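PDB 1DDZ: carbonic anhydrase from Porphyridium purpureum, which catalyses the reversible hydration of carbon dioxide to hydrogencarbonate as a zinc-dependent carbonic anhydrase of the beta class. Local coordinates for the interface of chains A and B. Numbering follows the deposited sequence. Chains: chain A/B, Carbonic anhydrase.

Contact 1: the interface of chains A and B. Residues chain A 107, 357, 404-405, 408; chain B 357-359, 408.
B:His358 and B:Ser359, in the loop just ahead of helix 361-373, press into chain A between A:Asn404 and A:His408. The tight part is the imidazole of A:His408. CB of B:His358 lies over one face of this ring, toward its rim and 3.9 Å from the centroid, while A:Ile357 CG1 from the same chain backs the opposite face over its centre. The two histidine side chains slide past each other in opposite directions with ring planes 88° apart, and A:His408 CD2 comes in the plane of the B:His358 ring to its CD2 at 3.8 Å. ND1 of A:His408 donates to A:Trp405 O at 3.3 Å, nearly in the ring plane, which helps to fix the ring's rotation. B:Ser359 CB sits at the ring edge, 3.8 Å from A:His408 CE1. A:Ile107 closes on B:Ser359 from the far side through a methyl group, CG2 being 3.4 Å from the backbone O of B:Ser359. The looser side is the edge at A:Asn404, where a water mediates: it lies 2.9 Å from the side-chain amide oxygen OD1 of A:Asn404 and 2.6 Å from the backbone O of B:His358.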
# COMPACT_ATOMS: atom_id res chain seq x y z
N ILE A 107 -3.07 -1.59 -3.21
CA ILE A 107 -2.79 -2.08 -4.56
C ILE A 107 -3.02 -3.57 -4.70
O ILE A 107 -3.29 -4.03 -5.79
CB ILE A 107 -1.35 -1.72 -5.01
CG1 ILE A 107 -1.17 -2.02 -6.50
CG2 ILE A 107 -0.35 -2.49 -4.18
CD1 ILE A 107 -1.43 -0.88 -7.38
N ILE A 357 5.31 -9.53 -2.22
CA ILE A 357 6.12 -8.33 -2.32
C ILE A 357 6.64 -7.94 -0.94
O ILE A 357 5.91 -8.04 0.05
CB ILE A 357 5.29 -7.24 -2.99
CG1 ILE A 357 4.94 -7.69 -4.41
CG2 ILE A 357 6.00 -5.91 -2.96
CD1 ILE A 357 3.78 -6.94 -5.06
N ASN A 404 1.11 -2.27 -13.02
CA ASN A 404 2.26 -1.84 -12.20
C ASN A 404 2.54 -2.92 -11.15
O ASN A 404 3.69 -3.25 -10.84
CB ASN A 404 2.03 -0.46 -11.62
CG ASN A 404 2.14 0.61 -12.67
OD1 ASN A 404 3.09 0.61 -13.45
ND2 ASN A 404 1.12 1.47 -12.78
N TRP A 405 1.47 -3.52 -10.65
CA TRP A 405 1.60 -4.66 -9.73
C TRP A 405 2.41 -5.81 -10.43
O TRP A 405 3.37 -6.35 -9.87
CB TRP A 405 0.18 -5.13 -9.36
CG TRP A 405 0.07 -6.45 -8.65
CD1 TRP A 405 -0.17 -7.67 -9.21
CD2 TRP A 405 0.14 -6.67 -7.23
NE1 TRP A 405 -0.26 -8.63 -8.23
CE2 TRP A 405 -0.08 -8.05 -7.01
CE3 TRP A 405 0.35 -5.85 -6.12
CZ2 TRP A 405 -0.09 -8.61 -5.74
CZ3 TRP A 405 0.33 -6.41 -4.86
CH2 TRP A 405 0.12 -7.78 -4.68
N HIS A 408 6.49 -6.75 -11.04
CA HIS A 408 7.30 -7.57 -10.18
C HIS A 408 7.64 -8.91 -10.84
O HIS A 408 8.73 -9.47 -10.62
CB HIS A 408 6.59 -7.79 -8.85
CG HIS A 408 6.72 -6.63 -7.91
ND1 HIS A 408 5.68 -5.76 -7.66
CD2 HIS A 408 7.78 -6.17 -7.21
CE1 HIS A 408 6.11 -4.80 -6.86
NE2 HIS A 408 7.38 -5.03 -6.57
N ILE B 357 9.29 1.77 -5.86
CA ILE B 357 8.77 0.42 -5.90
C ILE B 357 7.68 0.33 -6.95
O ILE B 357 6.85 1.23 -7.08
CB ILE B 357 8.32 0.01 -4.49
CG1 ILE B 357 9.54 0.02 -3.56
CG2 ILE B 357 7.63 -1.34 -4.51
CD1 ILE B 357 9.21 0.06 -2.09
N HIS B 358 7.70 -0.75 -7.74
CA HIS B 358 6.74 -0.96 -8.84
C HIS B 358 5.29 -0.72 -8.47
O HIS B 358 4.56 -0.06 -9.20
CB HIS B 358 6.83 -2.40 -9.41
CG HIS B 358 8.13 -2.71 -10.08
ND1 HIS B 358 8.61 -1.97 -11.15
CD2 HIS B 358 9.04 -3.69 -9.87
CE1 HIS B 358 9.75 -2.49 -11.56
NE2 HIS B 358 10.04 -3.53 -10.79
N SER B 359 4.87 -1.32 -7.36
CA SER B 359 3.50 -1.24 -6.89
C SER B 359 3.22 -0.28 -5.74
O SER B 359 2.19 -0.38 -5.13
CB SER B 359 3.05 -2.64 -6.49
OG SER B 359 4.09 -3.26 -5.75
N HIS B 408 13.95 -4.06 -0.25
CA HIS B 408 14.11 -3.73 -1.66
C HIS B 408 15.55 -3.34 -2.00
O HIS B 408 16.06 -3.67 -3.07
CB HIS B 408 13.14 -2.63 -2.09
CG HIS B 408 11.75 -3.12 -2.31
ND1 HIS B 408 10.74 -2.91 -1.40
CD2 HIS B 408 11.23 -3.90 -3.28
CE1 HIS B 408 9.65 -3.54 -1.81
NE2 HIS B 408 9.92 -4.15 -2.95
O HOH W 1 5.26 -0.07 -11.71

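Contact 2: the interface of chains A and B. Residues chain A 246-248; chain B 142-145, 373.
A:Lys248 and A:Leu247 lie against the B:Asp142 to B:Leu145 loop, which joins helices 134-141 and 147-161, and against B:Tyr373 at the end of helix 361-373. Polar links come first. The ammonium NZ of A:Lys248 donates to the backbone O of B:Arg144 at 2.7 Å, tilted 21° from the carbonyl plane; the lysine chain reaches it by bending at chi3 (63°) and chi4. B:Arg144 is poorly ordered, so this backbone bond is less certain than its length suggests. A weak hydrogen bond runs from the backbone N of A:Leu247 to the carboxylate OD1 of B:Asp142 at 3.4 Å. The apolar contacts pack beside these links. A:Lys248 CG packs on B:Leu145 CD2 at 3.6 Å, and the lysine chain runs alongside the tyrosine, roughly parallel to it. With CG anti to the backbone N (chi1 -176°), A:Leu247 crosses B:Tyr373 and B:Leu145 at about right angles; its CD1 meets B:Tyr373 CB at 3.9 Å and its CD2 meets B:Leu145 CD1 at 4.0 Å. Within chain B, one further bond ties the tyrosine to the loop and probably steadies the surface that chain A uses: the phenol OH of B:Tyr373 donates to B:Leu145 O at 2.6 Å, from above the carbonyl plane.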
# COMPACT_ATOMS: atom_id res chain seq x y z
N ALA A 246 -10.93 20.45 -15.82
CA ALA A 246 -9.78 21.34 -15.64
C ALA A 246 -8.43 20.64 -15.56
O ALA A 246 -7.56 20.83 -16.43
CB ALA A 246 -9.99 22.19 -14.40
N LEU A 247 -8.25 19.84 -14.50
CA LEU A 247 -7.01 19.13 -14.22
C LEU A 247 -6.55 18.19 -15.34
O LEU A 247 -5.36 18.15 -15.68
CB LEU A 247 -7.13 18.36 -12.91
CG LEU A 247 -5.87 17.64 -12.44
CD1 LEU A 247 -4.75 18.65 -12.20
CD2 LEU A 247 -6.17 16.87 -11.19
N LYS A 248 -7.48 17.45 -15.92
CA LYS A 248 -7.14 16.53 -17.00
C LYS A 248 -6.65 17.29 -18.24
O LYS A 248 -5.81 16.79 -18.99
CB LYS A 248 -8.34 15.62 -17.32
CG LYS A 248 -8.77 14.78 -16.12
CD LYS A 248 -9.88 13.79 -16.45
CE LYS A 248 -9.39 12.80 -17.48
NZ LYS A 248 -9.99 11.47 -17.28
N ASP B 142 -12.75 17.23 -9.57
CA ASP B 142 -12.37 16.48 -10.76
C ASP B 142 -12.71 15.03 -10.56
O ASP B 142 -12.61 14.54 -9.45
CB ASP B 142 -10.87 16.61 -11.02
CG ASP B 142 -10.43 18.05 -11.15
OD1 ASP B 142 -10.57 18.63 -12.26
OD2 ASP B 142 -9.98 18.61 -10.14
N SER B 143 -13.10 14.34 -11.63
CA SER B 143 -13.40 12.92 -11.51
C SER B 143 -12.77 12.13 -12.66
O SER B 143 -12.12 12.73 -13.52
CB SER B 143 -14.92 12.67 -11.43
OG SER B 143 -15.56 13.18 -12.58
N ARG B 144 -12.90 10.81 -12.62
CA ARG B 144 -12.36 9.95 -13.66
C ARG B 144 -10.85 10.18 -13.80
O ARG B 144 -10.35 10.32 -14.91
CB ARG B 144 -13.06 10.27 -14.99
CG ARG B 144 -14.56 9.95 -14.99
CD ARG B 144 -15.25 10.48 -16.24
NE ARG B 144 -15.47 11.93 -16.18
CZ ARG B 144 -15.27 12.78 -17.19
NH1 ARG B 144 -14.83 12.34 -18.37
NH2 ARG B 144 -15.51 14.08 -17.01
N LEU B 145 -10.16 10.35 -12.68
CA LEU B 145 -8.73 10.60 -12.72
C LEU B 145 -7.85 9.34 -12.78
O LEU B 145 -6.63 9.45 -12.84
CB LEU B 145 -8.30 11.47 -11.53
CG LEU B 145 -8.86 12.90 -11.43
CD1 LEU B 145 -8.23 13.60 -10.25
CD2 LEU B 145 -8.58 13.70 -12.70
N TYR B 373 -1.04 14.72 -15.40
CA TYR B 373 -1.79 15.96 -15.20
C TYR B 373 -1.00 17.25 -15.26
O TYR B 373 -1.38 18.15 -16.00
CB TYR B 373 -2.65 15.86 -13.94
CG TYR B 373 -3.59 14.68 -14.05
CD1 TYR B 373 -3.67 13.72 -13.04
CD2 TYR B 373 -4.34 14.48 -15.21
CE1 TYR B 373 -4.49 12.58 -13.20
CE2 TYR B 373 -5.17 13.34 -15.37
CZ TYR B 373 -5.24 12.40 -14.36
OH TYR B 373 -6.17 11.35 -14.50

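Contact 3: the interface of chains A and B. Residues chain A 161, 186; chain B 160-161.
B:Arg160 reaches across from helix 147-161 and brings the NH2 corner of its guanidinium to both A:Met161 and A:Glu186. Its chain starts out extended, with CG anti to the backbone N (chi1 -178°), and bends at chi3, which turns NH2 toward both partners. The arginine and A:Met161 cross at about a right angle. The thioether sulfur SD lies at the guanidinium edge, in its plane, and accepts a weak hydrogen bond from NH2 of B:Arg160 at 3.0 Å. A:Glu186, on helix 172-193, comes from the opposite direction to the arginine. Its carboxylate plane is turned 47° from the guanidinium, so the two groups do not meet as a flat pair. OE1 of A:Glu186 forms a salt bridge to NH2 of B:Arg160 at 2.9 Å, but the N-H points elsewhere, so the link is probably more electrostatic than a directed hydrogen bond. Nearby, A:Met161 CG lies 4.3 Å from B:Met161 CG, a loose contact between equivalent residues. With its twin, the site ties the end of helix 147-161 of one chain to its copy through sulfur and to helix 172-193 through charge, and probably helps to hold the subunits together.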
# COMPACT_ATOMS: atom_id res chain seq x y z
N MET A 161 -17.12 5.62 12.40
CA MET A 161 -18.18 6.16 11.54
C MET A 161 -19.57 5.66 11.90
O MET A 161 -20.55 6.31 11.58
CB MET A 161 -17.93 5.79 10.08
CG MET A 161 -16.79 6.51 9.41
SD MET A 161 -16.57 5.99 7.68
CE MET A 161 -15.81 4.36 7.87
N GLU A 186 -19.24 -1.12 4.30
CA GLU A 186 -18.23 -0.10 4.04
C GLU A 186 -17.28 -0.55 2.89
O GLU A 186 -16.93 0.22 2.02
CB GLU A 186 -17.46 0.16 5.34
CG GLU A 186 -17.16 1.63 5.60
CD GLU A 186 -18.41 2.54 5.54
OE1 GLU A 186 -18.48 3.31 4.55
OE2 GLU A 186 -19.28 2.50 6.45
N ARG B 160 -16.61 13.31 3.86
CA ARG B 160 -17.71 12.49 4.33
C ARG B 160 -17.89 12.59 5.86
O ARG B 160 -18.97 12.91 6.34
CB ARG B 160 -17.48 11.03 3.90
CG ARG B 160 -18.58 10.04 4.29
CD ARG B 160 -18.36 8.66 3.64
NE ARG B 160 -18.23 7.58 4.63
CZ ARG B 160 -19.21 6.76 4.99
NH1 ARG B 160 -20.41 6.86 4.45
NH2 ARG B 160 -19.00 5.84 5.93
N MET B 161 -16.82 12.33 6.60
CA MET B 161 -16.84 12.36 8.05
C MET B 161 -17.12 13.73 8.61
O MET B 161 -17.57 13.86 9.73
CB MET B 161 -15.50 11.90 8.62
CG MET B 161 -15.20 10.42 8.50
SD MET B 161 -13.58 9.98 9.23
CE MET B 161 -12.42 10.58 7.95

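Contact 4: the interface of chains A and B. Residues chain A 238, 258, 261; chain B 166, 169, 171-172, 175.
The first turn of helix 172-193 in chain B, with the loop leading into it, receives A:Tyr238, A:Gln258 and A:Lys261. The carboxylate of B:Glu175 is gripped at both oxygens: the phenol OH of A:Tyr238 donates to OE1 at 2.5 Å, and the amide NE2 of A:Gln258 donates to OE2 of B:Glu175 at 2.7 Å by a bent bond, the carboxylate oxygen being tilted from the amide plane. The two donors come from opposite sides of the carboxylate plane, 47° and 41° out of it, and OE2 lies at the edge of the tyrosine ring. Each partner side chain crosses the glutamate at about a right angle. B:Glu175 is fully extended; its chain runs straight away from the backbone N (chi1 -170°). NE2 of A:Gln258 also donates to the backbone O of B:Cys169 at 2.9 Å, an acceptor that lies in the amide plane. Within chain A, the ammonium NZ of A:Lys261 donates to OE1 of A:Gln258 at 3.1 Å, which should fix which end of the amide is nitrogen and which oxygen. A:Gln258 CB packs on B:Gly172 CA at 3.7 Å. In the fold, the chain A residues belong to the long stretch between 3-10 helix 235-237 and helix 266-279, which here runs over the start of a chain B helix.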
# COMPACT_ATOMS: atom_id res chain seq x y z
N TYR A 238 -18.94 21.37 -7.51
CA TYR A 238 -17.84 22.33 -7.34
C TYR A 238 -17.24 22.91 -8.58
O TYR A 238 -16.40 23.80 -8.50
CB TYR A 238 -16.71 21.70 -6.56
CG TYR A 238 -17.15 21.26 -5.20
CD1 TYR A 238 -17.54 19.92 -4.97
CD2 TYR A 238 -17.26 22.17 -4.16
CE1 TYR A 238 -18.03 19.52 -3.71
CE2 TYR A 238 -17.74 21.79 -2.92
CZ TYR A 238 -18.13 20.47 -2.70
OH TYR A 238 -18.61 20.22 -1.43
N GLN A 258 -18.60 26.65 -5.33
CA GLN A 258 -19.60 25.89 -4.57
C GLN A 258 -20.98 26.02 -5.24
O GLN A 258 -21.79 26.90 -4.88
CB GLN A 258 -19.63 26.41 -3.13
CG GLN A 258 -20.41 25.57 -2.13
CD GLN A 258 -20.46 26.22 -0.75
OE1 GLN A 258 -20.66 27.43 -0.64
NE2 GLN A 258 -20.30 25.42 0.30
N LYS A 261 -24.47 23.64 -1.70
CA LYS A 261 -23.93 23.45 -0.36
C LYS A 261 -23.46 22.06 0.10
O LYS A 261 -22.26 21.81 0.20
CB LYS A 261 -24.88 24.03 0.69
CG LYS A 261 -24.28 25.17 1.51
CD LYS A 261 -23.89 26.33 0.62
CE LYS A 261 -23.61 27.60 1.42
NZ LYS A 261 -23.18 28.74 0.54
N LEU B 166 -18.41 21.08 6.70
CA LEU B 166 -18.26 21.55 5.34
C LEU B 166 -19.50 22.25 4.73
O LEU B 166 -19.37 23.33 4.14
CB LEU B 166 -17.72 20.42 4.44
CG LEU B 166 -16.21 20.07 4.37
CD1 LEU B 166 -15.37 21.26 4.76
CD2 LEU B 166 -15.88 18.89 5.22
N CYS B 169 -19.95 25.86 5.36
CA CYS B 169 -19.15 26.79 4.58
C CYS B 169 -19.89 27.61 3.53
O CYS B 169 -20.65 27.07 2.72
CB CYS B 169 -17.97 26.05 3.96
SG CYS B 169 -16.88 25.44 5.23
N ASP B 171 -18.72 29.39 0.76
CA ASP B 171 -18.36 29.32 -0.65
C ASP B 171 -17.29 28.29 -0.90
O ASP B 171 -16.70 27.75 0.04
CB ASP B 171 -17.94 30.69 -1.17
CG ASP B 171 -16.91 31.34 -0.30
OD1 ASP B 171 -15.87 30.72 -0.01
OD2 ASP B 171 -17.13 32.50 0.08
N GLY B 172 -17.00 28.07 -2.19
CA GLY B 172 -16.02 27.10 -2.60
C GLY B 172 -14.67 27.25 -1.94
O GLY B 172 -14.10 26.26 -1.48
N GLU B 175 -14.80 26.41 1.68
CA GLU B 175 -14.97 24.97 1.81
C GLU B 175 -13.68 24.20 1.53
O GLU B 175 -13.43 23.16 2.15
CB GLU B 175 -16.11 24.48 0.92
CG GLU B 175 -16.51 23.05 1.20
CD GLU B 175 -17.80 22.64 0.52
OE1 GLU B 175 -18.17 21.46 0.65
OE2 GLU B 175 -18.44 23.49 -0.15

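All four contacts belong to one two-fold interface. C-alpha centres of contacts 1 and 4 are about 38 Å apart, those of contacts 1 and 2 about 25 Å. Helix 361-373 follows the chain B loop of contact 1 and ends in contact 2. Helix 147-161 follows the chain B loop of contact 2 and carries B:Arg160 and both Met161 residues in contact 3. Helix 172-193 serves contacts 3 and 4, from opposite chains. Contacts 2 and 4, about 19 Å apart, share the chain A stretch before helix 266-279. Contacts so spread are consistent with a dimer, which the coordinates alone do not prove.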